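PDB 6MVF: beta-galactosidase/beta-glucuronidase, which binds flavin mononucleotide and, as a gut-bacterial beta-glucuronidase of glycoside hydrolase family 2, probably hydrolyses beta-glucuronides. Local coordinates for residues A[331-336]-A[483-488]; A[454-459]-A[467-472]. All coordinates share one frame; numbering follows the deposited sequence.

Contact 1 (A[331-336]-A[483-488]); sequences TIRLAH and GISEYG
The charged pair is Arg333 and Glu486. Their salt bridge is long, NH1 of Arg333 lying 3.4 Å from OE2 of Glu486, and its hydrogen bond, though fairly straight at 154°, is weak. The groups meet through one nitrogen and one oxygen, with their planes tilted against each other. A second weak bond runs from Arg333 NH1 to the backbone O of Ser485 (3.1 Å) and is bent to 135°. An extended chain carries the guanidinium across, with CG anti to the backbone N (chi1 175°). Its NH2 meets Glu357 and Asn398, so the arginine spans two carboxylates, while OE1 of Glu486 is probably hydrogen-bonded to Tyr455 OH.

Among the nonpolar contacts, Ser485 CB lies over a face of the guanidinium, 3.8 Å from Arg333 NH1, and Glu486 CG sits at its edge. His336, after a cis peptide, makes a polar, edge-on approach to the carboxylate, CE1 lying 3.5 Å from Glu486 OE2, while its ND1 is hydrogen-bonded to Glu357 OE2.

Strands 331-334 and 482-487 are separated by two others in the sheet, so this buried network crosses the interior of a TIM barrel at the C-terminal strand ends, where enzymes of this fold form their active site.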
ATOM      1  N   THR A 331       5.290 -21.500  22.956  1.00 24.94           N
ATOM      2  CA  THR A 331       3.942 -21.860  23.365  1.00 22.78           C
ATOM      3  C   THR A 331       3.272 -20.639  23.968  1.00 24.42           C
ATOM      4  O   THR A 331       3.925 -19.790  24.585  1.00 26.50           O
ATOM      5  CB  THR A 331       3.953 -23.055  24.364  1.00 27.97           C
ATOM      6  OG1 THR A 331       2.616 -23.414  24.719  1.00 22.08           O
ATOM      7  CG2 THR A 331       4.756 -22.745  25.618  1.00 23.41           C
ATOM      8  N   ILE A 332       1.967 -20.540  23.766  1.00 22.74           N
ATOM      9  CA  ILE A 332       1.180 -19.476  24.369  1.00 25.16           C
ATOM     10  C   ILE A 332      -0.068 -20.088  24.972  1.00 28.02           C
ATOM     11  O   ILE A 332      -0.872 -20.690  24.250  1.00 25.66           O
ATOM     12  CB  ILE A 332       0.774 -18.390  23.371  1.00 24.68           C
ATOM     13  CG1 ILE A 332       1.984 -17.612  22.867  1.00 26.23           C
ATOM     14  CG2 ILE A 332      -0.232 -17.455  24.053  1.00 28.75           C
ATOM     15  CD1 ILE A 332       1.666 -16.737  21.647  1.00 22.55           C
ATOM     16  N   ARG A 333      -0.254 -19.901  26.280  1.00 27.03           N
ATOM     17  CA  ARG A 333      -1.512 -20.247  26.926  1.00 27.04           C
ATOM     18  C   ARG A 333      -2.471 -19.063  26.809  1.00 30.24           C
ATOM     19  O   ARG A 333      -2.220 -17.983  27.363  1.00 29.37           O
ATOM     20  CB  ARG A 333      -1.302 -20.636  28.388  1.00 27.83           C
ATOM     21  CG  ARG A 333      -2.617 -20.878  29.102  1.00 30.27           C
ATOM     22  CD  ARG A 333      -2.427 -21.239  30.554  1.00 40.40           C
ATOM     23  NE  ARG A 333      -3.711 -21.424  31.222  1.00 39.09           N
ATOM     24  CZ  ARG A 333      -3.955 -21.063  32.476  1.00 38.03           C
ATOM     25  NH1 ARG A 333      -3.000 -20.490  33.201  1.00 32.24           N
ATOM     26  NH2 ARG A 333      -5.157 -21.264  32.998  1.00 43.49           N
ATOM     27  N   LEU A 334      -3.567 -19.265  26.087  1.00 25.84           N
ATOM     28  CA  LEU A 334      -4.511 -18.187  25.801  1.00 28.46           C
ATOM     29  C   LEU A 334      -5.628 -18.175  26.850  1.00 34.11           C
ATOM     30  O   LEU A 334      -6.792 -18.488  26.592  1.00 32.45           O
ATOM     31  CB  LEU A 334      -5.044 -18.335  24.382  1.00 25.31           C
ATOM     32  CG  LEU A 334      -3.994 -17.759  23.441  1.00 29.89           C
ATOM     33  CD1 LEU A 334      -4.440 -17.819  22.002  1.00 24.72           C
ATOM     34  CD2 LEU A 334      -3.658 -16.317  23.859  1.00 28.24           C
ATOM     35  N   ALA A 335      -5.246 -17.782  28.060  1.00 29.86           N
ATOM     36  CA  ALA A 335      -6.183 -17.753  29.171  1.00 37.22           C
ATOM     37  C   ALA A 335      -7.028 -16.475  29.107  1.00 35.99           C
ATOM     38  O   ALA A 335      -6.643 -15.502  28.464  1.00 36.19           O
ATOM     39  CB  ALA A 335      -5.408 -17.854  30.491  1.00 35.01           C
ATOM     40  N   HIS A 336      -8.204 -16.477  29.754  1.00 35.00           N
ATOM     41  CA  HIS A 336      -8.861 -17.629  30.397  1.00 34.23           C
ATOM     42  C   HIS A 336     -10.159 -17.911  29.660  1.00 35.82           C
ATOM     43  O   HIS A 336     -11.167 -18.242  30.275  1.00 33.57           O
ATOM     44  CB  HIS A 336      -9.218 -17.371  31.871  1.00 36.46           C
ATOM     45  CG  HIS A 336      -8.063 -17.413  32.827  1.00 39.37           C
ATOM     46  ND1 HIS A 336      -7.358 -18.567  33.104  1.00 34.86           N
ATOM     47  CD2 HIS A 336      -7.533 -16.451  33.623  1.00 40.50           C
ATOM     48  CE1 HIS A 336      -6.426 -18.307  34.005  1.00 29.75           C
ATOM     49  NE2 HIS A 336      -6.509 -17.030  34.336  1.00 39.94           N
ATOM     50  N   GLY A 483       2.862 -30.021  33.830  1.00 24.31           N
ATOM     51  CA  GLY A 483       3.330 -28.731  33.383  1.00 27.19           C
ATOM     52  C   GLY A 483       3.028 -27.684  34.439  1.00 29.51           C
ATOM     53  O   GLY A 483       2.367 -27.964  35.441  1.00 30.38           O
ATOM     54  N   ILE A 484       3.532 -26.474  34.209  1.00 22.15           N
ATOM     55  CA  ILE A 484       3.252 -25.340  35.084  1.00 28.66           C
ATOM     56  C   ILE A 484       2.520 -24.290  34.257  1.00 30.36           C
ATOM     57  O   ILE A 484       3.136 -23.587  33.440  1.00 29.61           O
ATOM     58  CB  ILE A 484       4.525 -24.772  35.737  1.00 30.39           C
ATOM     59  CG1 ILE A 484       5.162 -25.833  36.646  1.00 30.89           C
ATOM     60  CG2 ILE A 484       4.217 -23.494  36.534  1.00 22.31           C
ATOM     61  CD1 ILE A 484       4.183 -26.486  37.661  1.00 25.02           C
ATOM     62  N   SER A 485       1.202 -24.185  34.470  1.00 27.92           N
ATOM     63  CA  SER A 485       0.365 -23.303  33.662  1.00 29.93           C
ATOM     64  C   SER A 485       0.420 -21.846  34.099  1.00 27.96           C
ATOM     65  O   SER A 485       0.040 -20.974  33.315  1.00 31.65           O
ATOM     66  CB  SER A 485      -1.086 -23.790  33.681  1.00 31.91           C
ATOM     67  OG  SER A 485      -1.479 -24.178  34.991  1.00 30.05           O
ATOM     68  N   GLU A 486       0.816 -21.569  35.344  1.00 30.74           N
ATOM     69  CA  GLU A 486       1.105 -20.218  35.812  1.00 30.76           C
ATOM     70  C   GLU A 486       2.217 -20.296  36.833  1.00 30.07           C
ATOM     71  O   GLU A 486       2.219 -21.178  37.700  1.00 29.04           O
ATOM     72  CB  GLU A 486      -0.071 -19.489  36.490  1.00 27.27           C
ATOM     73  CG  GLU A 486      -1.362 -19.431  35.730  1.00 32.99           C
ATOM     74  CD  GLU A 486      -2.421 -18.604  36.445  1.00 38.49           C
ATOM     75  OE1 GLU A 486      -2.094 -17.965  37.481  1.00 40.02           O
ATOM     76  OE2 GLU A 486      -3.584 -18.591  35.964  1.00 45.21           O
ATOM     77  N   TYR A 487       3.155 -19.369  36.701  1.00 27.30           N
ATOM     78  CA  TYR A 487       4.130 -19.008  37.711  1.00 26.47           C
ATOM     79  C   TYR A 487       4.561 -17.588  37.379  1.00 33.93           C
ATOM     80  O   TYR A 487       4.472 -17.163  36.225  1.00 34.16           O
ATOM     81  CB  TYR A 487       5.324 -19.967  37.724  1.00 28.00           C
ATOM     82  CG  TYR A 487       6.233 -19.875  36.520  1.00 27.86           C
ATOM     83  CD1 TYR A 487       5.952 -20.580  35.343  1.00 31.49           C
ATOM     84  CD2 TYR A 487       7.372 -19.084  36.555  1.00 28.66           C
ATOM     85  CE1 TYR A 487       6.800 -20.490  34.236  1.00 27.25           C
ATOM     86  CE2 TYR A 487       8.220 -18.990  35.466  1.00 28.38           C
ATOM     87  CZ  TYR A 487       7.937 -19.692  34.314  1.00 29.77           C
ATOM     88  OH  TYR A 487       8.809 -19.593  33.255  1.00 24.50           O
ATOM     89  N   GLY A 488       4.998 -16.844  38.379  1.00 29.72           N
ATOM     90  CA  GLY A 488       5.386 -15.478  38.111  1.00 31.49           C
ATOM     91  C   GLY A 488       5.469 -14.668  39.389  1.00 34.01           C
ATOM     92  O   GLY A 488       5.367 -15.190  40.488  1.00 31.68           O
TER

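Contact 2 (A[454-459]-A[467-472]); sequences HYFGWY and GPWLDK
One face of the Trp469 indole receives both His454 and Phe456. The imidazole comes edge-on over the six-membered ring in an edge-to-face pair, with centroids 4.1 Å apart and planes at 61°. Its NE2 stands 3.0 Å above the plane of the Trp469 ring, displaced toward the rim. Phe456 lies over the pyrrole portion instead: its CZ is 3.6 Å from CD1 of Trp469, and the ring planes make an oblique 35°. CE2 of Phe456 also sits over the rim of one face of the His454 ring, which closes the cluster. Tyr452 adds a further edge-to-face pair with the indole.

Trp469 has CG opposite its backbone N (chi1 -164°), which sends the indole off helix 466-476 toward the loop. Separately, a hydrogen bond between ND1 and Ser435 OG holds the His454 ring. An alanine in place of Trp469 would probably leave the His454 edge and the Phe456 ring without the surface they pack on, opening a gap between loop and helix.

Next along the helix, Leu470 packs on Leu482 and Ile484 of strand 482-487. The aromatic cluster thus joins loop to helix within the beta-alpha-beta crossover from strand 450-453 to 482-487, a repeated element of the TIM barrel.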
ATOM      1  N   HIS A 454       1.605 -22.177  40.366  1.00 31.04           N
ATOM      2  CA  HIS A 454       2.402 -22.024  41.572  1.00 30.65           C
ATOM      3  C   HIS A 454       3.056 -20.652  41.646  1.00 40.15           C
ATOM      4  O   HIS A 454       3.522 -20.111  40.635  1.00 36.86           O
ATOM      5  CB  HIS A 454       3.472 -23.097  41.656  1.00 37.49           C
ATOM      6  CG  HIS A 454       2.948 -24.412  42.128  1.00 42.36           C
ATOM      7  ND1 HIS A 454       2.199 -24.539  43.279  1.00 38.60           N
ATOM      8  CD2 HIS A 454       3.041 -25.654  41.596  1.00 37.03           C
ATOM      9  CE1 HIS A 454       1.852 -25.805  43.435  1.00 38.63           C
ATOM     10  NE2 HIS A 454       2.355 -26.502  42.429  1.00 35.02           N
ATOM     11  N   TYR A 455       3.112 -20.107  42.863  1.00 38.44           N
ATOM     12  CA  TYR A 455       3.753 -18.821  43.099  1.00 31.97           C
ATOM     13  C   TYR A 455       4.648 -18.886  44.332  1.00 34.66           C
ATOM     14  O   TYR A 455       4.721 -17.940  45.123  1.00 32.82           O
ATOM     15  CB  TYR A 455       2.719 -17.703  43.228  1.00 34.35           C
ATOM     16  CG  TYR A 455       1.884 -17.440  41.984  1.00 36.03           C
ATOM     17  CD1 TYR A 455       2.304 -16.512  41.024  1.00 35.54           C
ATOM     18  CD2 TYR A 455       0.668 -18.093  41.779  1.00 29.43           C
ATOM     19  CE1 TYR A 455       1.550 -16.248  39.889  1.00 33.53           C
ATOM     20  CE2 TYR A 455      -0.096 -17.836  40.641  1.00 42.92           C
ATOM     21  CZ  TYR A 455       0.357 -16.911  39.698  1.00 36.36           C
ATOM     22  OH  TYR A 455      -0.387 -16.634  38.580  1.00 30.83           O
ATOM     23  N   PHE A 456       5.354 -20.003  44.506  1.00 37.27           N
ATOM     24  CA  PHE A 456       6.359 -20.078  45.556  1.00 35.79           C
ATOM     25  C   PHE A 456       7.434 -19.034  45.307  1.00 33.44           C
ATOM     26  O   PHE A 456       8.125 -19.068  44.284  1.00 36.05           O
ATOM     27  CB  PHE A 456       6.970 -21.475  45.626  1.00 36.88           C
ATOM     28  CG  PHE A 456       5.952 -22.567  45.741  1.00 39.53           C
ATOM     29  CD1 PHE A 456       5.107 -22.624  46.836  1.00 39.85           C
ATOM     30  CD2 PHE A 456       5.852 -23.542  44.758  1.00 33.55           C
ATOM     31  CE1 PHE A 456       4.169 -23.614  46.943  1.00 33.42           C
ATOM     32  CE2 PHE A 456       4.931 -24.532  44.857  1.00 35.29           C
ATOM     33  CZ  PHE A 456       4.079 -24.572  45.954  1.00 43.65           C
ATOM     34  N   GLY A 457       7.573 -18.107  46.252  1.00 32.99           N
ATOM     35  CA  GLY A 457       8.443 -16.962  46.102  1.00 33.88           C
ATOM     36  C   GLY A 457       7.718 -15.647  45.880  1.00 34.01           C
ATOM     37  O   GLY A 457       8.383 -14.606  45.817  1.00 34.51           O
ATOM     38  N   TRP A 458       6.387 -15.650  45.741  1.00 33.63           N
ATOM     39  CA  TRP A 458       5.654 -14.394  45.603  1.00 34.79           C
ATOM     40  C   TRP A 458       4.429 -14.342  46.524  1.00 37.59           C
ATOM     41  O   TRP A 458       4.314 -13.404  47.316  1.00 43.12           O
ATOM     42  CB  TRP A 458       5.226 -14.124  44.142  1.00 33.43           C
ATOM     43  CG  TRP A 458       4.394 -12.902  44.134  1.00 31.35           C
ATOM     44  CD1 TRP A 458       3.036 -12.827  43.987  1.00 33.42           C
ATOM     45  CD2 TRP A 458       4.840 -11.573  44.432  1.00 35.16           C
ATOM     46  NE1 TRP A 458       2.615 -11.521  44.134  1.00 38.23           N
ATOM     47  CE2 TRP A 458       3.705 -10.733  44.407  1.00 36.93           C
ATOM     48  CE3 TRP A 458       6.095 -11.004  44.697  1.00 33.10           C
ATOM     49  CZ2 TRP A 458       3.788  -9.356  44.651  1.00 37.33           C
ATOM     50  CZ3 TRP A 458       6.174  -9.643  44.912  1.00 31.28           C
ATOM     51  CH2 TRP A 458       5.032  -8.834  44.892  1.00 32.83           C
ATOM     52  N   TYR A 459       3.492 -15.306  46.437  1.00 31.96           N
ATOM     53  CA  TYR A 459       2.382 -15.346  47.394  1.00 35.46           C
ATOM     54  C   TYR A 459       2.730 -16.070  48.689  1.00 42.73           C
ATOM     55  O   TYR A 459       1.959 -15.996  49.650  1.00 54.62           O
ATOM     56  CB  TYR A 459       1.141 -16.008  46.796  1.00 23.40           C
ATOM     57  CG  TYR A 459       0.443 -15.194  45.724  1.00 40.67           C
ATOM     58  CD1 TYR A 459       0.144 -13.841  45.913  1.00 38.67           C
ATOM     59  CD2 TYR A 459       0.088 -15.781  44.505  1.00 44.21           C
ATOM     60  CE1 TYR A 459      -0.499 -13.093  44.911  1.00 38.07           C
ATOM     61  CE2 TYR A 459      -0.546 -15.050  43.501  1.00 46.65           C
ATOM     62  CZ  TYR A 459      -0.838 -13.708  43.708  1.00 48.02           C
ATOM     63  OH  TYR A 459      -1.472 -13.000  42.702  1.00 45.80           O
ATOM     64  N   GLY A 467      11.758 -25.924  42.396  1.00 33.67           N
ATOM     65  CA  GLY A 467      12.415 -27.095  41.880  1.00 31.15           C
ATOM     66  C   GLY A 467      12.037 -28.364  42.612  1.00 35.75           C
ATOM     67  O   GLY A 467      11.545 -29.320  42.009  1.00 36.87           O
ATOM     68  N   PRO A 468      12.258 -28.401  43.930  1.00 37.27           N
ATOM     69  CA  PRO A 468      11.895 -29.614  44.679  1.00 33.21           C
ATOM     70  C   PRO A 468      10.418 -29.961  44.602  1.00 33.82           C
ATOM     71  O   PRO A 468      10.089 -31.154  44.565  1.00 40.84           O
ATOM     72  CB  PRO A 468      12.335 -29.282  46.111  1.00 31.20           C
ATOM     73  CG  PRO A 468      13.385 -28.243  45.955  1.00 26.70           C
ATOM     74  CD  PRO A 468      12.947 -27.417  44.785  1.00 34.99           C
ATOM     75  N   TRP A 469       9.514 -28.972  44.575  1.00 31.68           N
ATOM     76  CA  TRP A 469       8.096 -29.278  44.400  1.00 28.28           C
ATOM     77  C   TRP A 469       7.865 -30.068  43.113  1.00 38.88           C
ATOM     78  O   TRP A 469       7.188 -31.111  43.116  1.00 34.03           O
ATOM     79  CB  TRP A 469       7.259 -27.999  44.386  1.00 26.19           C
ATOM     80  CG  TRP A 469       5.784 -28.253  44.594  1.00 27.94           C
ATOM     81  CD1 TRP A 469       5.081 -28.061  45.749  1.00 33.01           C
ATOM     82  CD2 TRP A 469       4.837 -28.779  43.638  1.00 34.35           C
ATOM     83  NE1 TRP A 469       3.764 -28.425  45.579  1.00 32.38           N
ATOM     84  CE2 TRP A 469       3.587 -28.874  44.297  1.00 29.22           C
ATOM     85  CE3 TRP A 469       4.922 -29.172  42.294  1.00 27.77           C
ATOM     86  CZ2 TRP A 469       2.438 -29.335  43.661  1.00 23.85           C
ATOM     87  CZ3 TRP A 469       3.779 -29.623  41.663  1.00 30.13           C
ATOM     88  CH2 TRP A 469       2.550 -29.698  42.348  1.00 30.79           C
ATOM     89  N   LEU A 470       8.409 -29.578  41.995  1.00 31.99           N
ATOM     90  CA  LEU A 470       8.265 -30.296  40.736  1.00 29.63           C
ATOM     91  C   LEU A 470       8.831 -31.708  40.850  1.00 34.02           C
ATOM     92  O   LEU A 470       8.141 -32.694  40.552  1.00 33.86           O
ATOM     93  CB  LEU A 470       8.960 -29.528  39.608  1.00 32.19           C
ATOM     94  CG  LEU A 470       8.604 -28.053  39.379  1.00 35.03           C
ATOM     95  CD1 LEU A 470       9.600 -27.441  38.413  1.00 34.19           C
ATOM     96  CD2 LEU A 470       7.175 -27.890  38.866  1.00 25.43           C
ATOM     97  N   ASP A 471      10.087 -31.823  41.289  1.00 28.44           N
ATOM     98  CA  ASP A 471      10.713 -33.135  41.405  1.00 33.58           C
ATOM     99  C   ASP A 471       9.878 -34.089  42.262  1.00 34.34           C
ATOM    100  O   ASP A 471       9.748 -35.276  41.942  1.00 31.17           O
ATOM    101  CB  ASP A 471      12.119 -32.995  41.988  1.00 32.66           C
ATOM    102  CG  ASP A 471      13.081 -32.285  41.050  1.00 35.98           C
ATOM    103  OD1 ASP A 471      12.836 -32.272  39.825  1.00 38.94           O
ATOM    104  OD2 ASP A 471      14.095 -31.743  41.548  1.00 35.77           O
ATOM    105  N   LYS A 472       9.279 -33.585  43.338  1.00 35.28           N
ATOM    106  CA  LYS A 472       8.559 -34.462  44.257  1.00 35.00           C
ATOM    107  C   LYS A 472       7.269 -34.974  43.632  1.00 35.97           C
ATOM    108  O   LYS A 472       6.991 -36.178  43.654  1.00 36.63           O
ATOM    109  CB  LYS A 472       8.274 -33.727  45.572  1.00 30.52           C
ATOM    110  CG  LYS A 472       7.655 -34.599  46.654  1.00 38.00           C
ATOM    111  CD  LYS A 472       7.199 -33.758  47.838  1.00 45.38           C
ATOM    112  CE  LYS A 472       6.622 -34.619  48.932  1.00 39.21           C
ATOM    113  NZ  LYS A 472       7.724 -35.360  49.599  1.00 44.29           N
TER

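Overall arrangement
Both contacts belong to the TIM-barrel domain, with centres about 15 Å apart. Contact 1 lies inside the barrel, its centre about 9 Å from that of the chain; contact 2 lies farther out, at about 24 Å. Along the chain the order is 331-336, 454-459, 467-472, 483-488, so contact 2 is nested within the loop closed by contact 1. Strands 450-453 and 482-487 are parallel neighbours, and helix 466-476 connects them. The segments meet directly where the backbone N of His454 lies 2.9 Å from O of Glu486, a probable hydrogen bond. Segment 454-459 therefore links the polar barrel interior to the aromatic cluster against helix 466-476.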